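Local atomic coordinates of protein kinase A regulatory subunit, putative (Trypanosoma cruzi, PDB entry 6FTF), a protein that serves as the regulatory subunit of a cAMP-independent protein kinase A, binding the nucleoside analogue 7-cyano-7-deazainosine in two pockets and probably controlling the catalytic subunit. Residues A58-R63 with W134-D139. Residues are numbered along the deposited sequence; the frame is centred on the assembly and turned at random.
Sequences AGAMQR and WVLDRD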
loop_
_atom_site.group_PDB
_atom_site.type_symbol
_atom_site.label_atom_id
_atom_site.label_comp_id
_atom_site.label_asym_id
_atom_site.label_seq_id
_atom_site.Cartn_x
_atom_site.Cartn_y
_atom_site.Cartn_z
ATOM N N ALA A 58 9.426 8.755 -12.850
ATOM C CA ALA A 58 8.389 9.314 -13.712
ATOM C C ALA A 58 8.965 9.820 -15.022
ATOM O O ALA A 58 8.406 9.566 -16.102
ATOM C CB ALA A 58 7.599 10.398 -12.984
ATOM N N GLY A 59 10.084 10.527 -14.959
ATOM C CA GLY A 59 10.723 11.017 -16.163
ATOM C C GLY A 59 11.140 9.919 -17.110
ATOM O O GLY A 59 11.188 10.128 -18.323
ATOM N N ALA A 60 11.462 8.744 -16.576
ATOM C CA ALA A 60 11.926 7.633 -17.391
ATOM C C ALA A 60 10.790 6.863 -18.048
ATOM O O ALA A 60 11.055 6.011 -18.902
ATOM C CB ALA A 60 12.742 6.647 -16.547
ATOM N N MET A 61 9.550 7.156 -17.705
ATOM C CA MET A 61 8.435 6.385 -18.214
ATOM C C MET A 61 7.945 6.898 -19.556
ATOM O O MET A 61 8.117 8.073 -19.917
ATOM C CB MET A 61 7.316 6.385 -17.187
ATOM C CG MET A 61 7.736 5.670 -15.912
ATOM S SD MET A 61 6.430 5.494 -14.689
ATOM C CE MET A 61 6.655 6.757 -13.607
ATOM N N GLN A 62 7.369 5.980 -20.319
ATOM C CA GLN A 62 6.790 6.300 -21.617
ATOM C C GLN A 62 5.366 5.763 -21.664
ATOM O O GLN A 62 5.043 4.751 -21.041
ATOM C CB GLN A 62 7.591 5.643 -22.734
ATOM C CG GLN A 62 9.069 6.004 -22.749
ATOM C CD GLN A 62 9.820 5.221 -23.802
ATOM O OE1 GLN A 62 10.370 4.142 -23.536
ATOM N NE2 GLN A 62 9.820 5.742 -25.006
ATOM N N ARG A 63 4.510 6.411 -22.431
ATOM C CA ARG A 63 3.103 6.035 -22.455
ATOM C C ARG A 63 2.824 4.978 -23.509
ATOM O O ARG A 63 3.357 5.044 -24.619
ATOM C CB ARG A 63 2.235 7.257 -22.726
ATOM C CG ARG A 63 0.729 6.975 -22.651
ATOM C CD ARG A 63 -0.030 8.283 -22.512
ATOM N NE ARG A 63 0.251 9.154 -23.645
ATOM C CZ ARG A 63 0.225 10.474 -23.631
ATOM N NH1 ARG A 63 0.509 11.123 -24.747
ATOM N NH2 ARG A 63 -0.068 11.143 -22.537
ATOM N N TRP A 134 1.717 3.739 -18.209
ATOM C CA TRP A 134 3.051 4.317 -18.226
ATOM C C TRP A 134 4.051 3.188 -17.992
ATOM O O TRP A 134 3.855 2.348 -17.104
ATOM C CB TRP A 134 3.175 5.428 -17.180
ATOM C CG TRP A 134 2.333 6.604 -17.549
ATOM C CD1 TRP A 134 1.031 6.841 -17.164
ATOM C CD2 TRP A 134 2.680 7.672 -18.440
ATOM N NE1 TRP A 134 0.576 7.999 -17.743
ATOM C CE2 TRP A 134 1.566 8.526 -18.526
ATOM C CE3 TRP A 134 3.831 8.003 -19.151
ATOM C CZ2 TRP A 134 1.576 9.685 -19.296
ATOM C CZ3 TRP A 134 3.837 9.151 -19.913
ATOM C CH2 TRP A 134 2.714 9.977 -19.985
ATOM N N VAL A 135 5.104 3.161 -18.794
ATOM C CA VAL A 135 5.966 1.991 -18.922
ATOM C C VAL A 135 7.392 2.337 -18.530
ATOM O O VAL A 135 7.962 3.316 -19.020
ATOM C CB VAL A 135 5.920 1.431 -20.351
ATOM C CG1 VAL A 135 6.628 0.065 -20.423
ATOM C CG2 VAL A 135 4.481 1.359 -20.847
ATOM N N LEU A 136 7.967 1.502 -17.669
ATOM C CA LEU A 136 9.324 1.665 -17.163
ATOM C C LEU A 136 10.196 0.512 -17.639
ATOM O O LEU A 136 9.754 -0.636 -17.686
ATOM C CB LEU A 136 9.320 1.687 -15.632
ATOM C CG LEU A 136 10.630 2.054 -14.949
ATOM C CD1 LEU A 136 11.022 3.491 -15.250
ATOM C CD2 LEU A 136 10.520 1.858 -13.453
ATOM N N ASP A 137 11.434 0.827 -17.997
ATOM C CA ASP A 137 12.389 -0.174 -18.447
ATOM C C ASP A 137 12.977 -0.957 -17.276
ATOM O O ASP A 137 13.016 -0.499 -16.130
ATOM C CB ASP A 137 13.510 0.514 -19.234
ATOM C CG ASP A 137 14.389 1.385 -18.349
ATOM O OD1 ASP A 137 13.959 2.503 -17.980
ATOM O OD2 ASP A 137 15.503 0.924 -17.990
ATOM N N ARG A 138 13.496 -2.141 -17.611
ATOM C CA ARG A 138 14.053 -3.055 -16.619
ATOM C C ARG A 138 15.196 -2.426 -15.838
ATOM O O ARG A 138 15.265 -2.567 -14.615
ATOM C CB ARG A 138 14.532 -4.325 -17.318
ATOM C CG ARG A 138 15.327 -5.283 -16.448
ATOM C CD ARG A 138 15.491 -6.584 -17.233
ATOM N NE ARG A 138 16.167 -7.668 -16.537
ATOM C CZ ARG A 138 16.347 -8.872 -17.076
ATOM N NH1 ARG A 138 15.900 -9.125 -18.304
ATOM N NH2 ARG A 138 16.969 -9.823 -16.397
ATOM N N ASP A 139 16.138 -1.780 -16.525
ATOM C CA ASP A 139 17.325 -1.296 -15.824
ATOM C C ASP A 139 16.962 -0.215 -14.823
ATOM O O ASP A 139 17.498 -0.188 -13.712
ATOM C CB ASP A 139 18.384 -0.789 -16.809
ATOM C CG ASP A 139 19.084 -1.920 -17.570
ATOM O OD1 ASP A 139 18.910 -3.099 -17.202
ATOM O OD2 ASP A 139 19.824 -1.615 -18.535
HETATM O O HOH W 1 12.445 3.914 -19.708
HETATM O O HOH W 2 10.163 2.930 -20.798
#
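The carbonyl oxygen of Val135 is approached by three groups of different strength. Gln62 N reaches Val135 O at 3.0 Å, in the carbonyl plane and on a lone pair; a water lies within hydrogen-bonding distance of Val135 O and Gln62 OE1, though it has more acceptors in reach than protons to give; and Met61 CA adds a CA-H...O contact to Val135 O at 3.2 Å. In return Val135 N bonds to Gln62 O at 2.8 Å, closing the antiparallel hydrogen-bonded pair Gln62–Val135. The next pair, Arg63–Trp134, is non-hydrogen-bonded and is joined through its side chains. Arg63 CG stands anti to the backbone N (chi1 -175°), and the chain runs beside the indole, pointing the same way. Its CB sits over one face, 3.9 Å from the centroid of the six-membered ring of Trp134, in a CH-pi contact, while Arg63 CD lies 3.9 Å from Trp134 CZ2. The guanidinium is turned 58° from the ring plane. Trp134 NE1 bonds to Gln87 OE1. Leu136 CD1 meets Ala60 CB at 3.8 Å and, in one of the two modelled conformers of Met61, also touches Met61 CG. Ile36 of helix 30-42 touches Trp134. A second water sits between Ala60 O and the N-cap residue Asp137, near OD1, again with more acceptors than protons. Backbone bonds thus pair the first and last strands in chain order of this cyclic nucleotide-binding domain sheet, neighbours with 62-67 at its edge, while Ala60 on Leu136 packs the chain before strand 62-67 against strand 130-137.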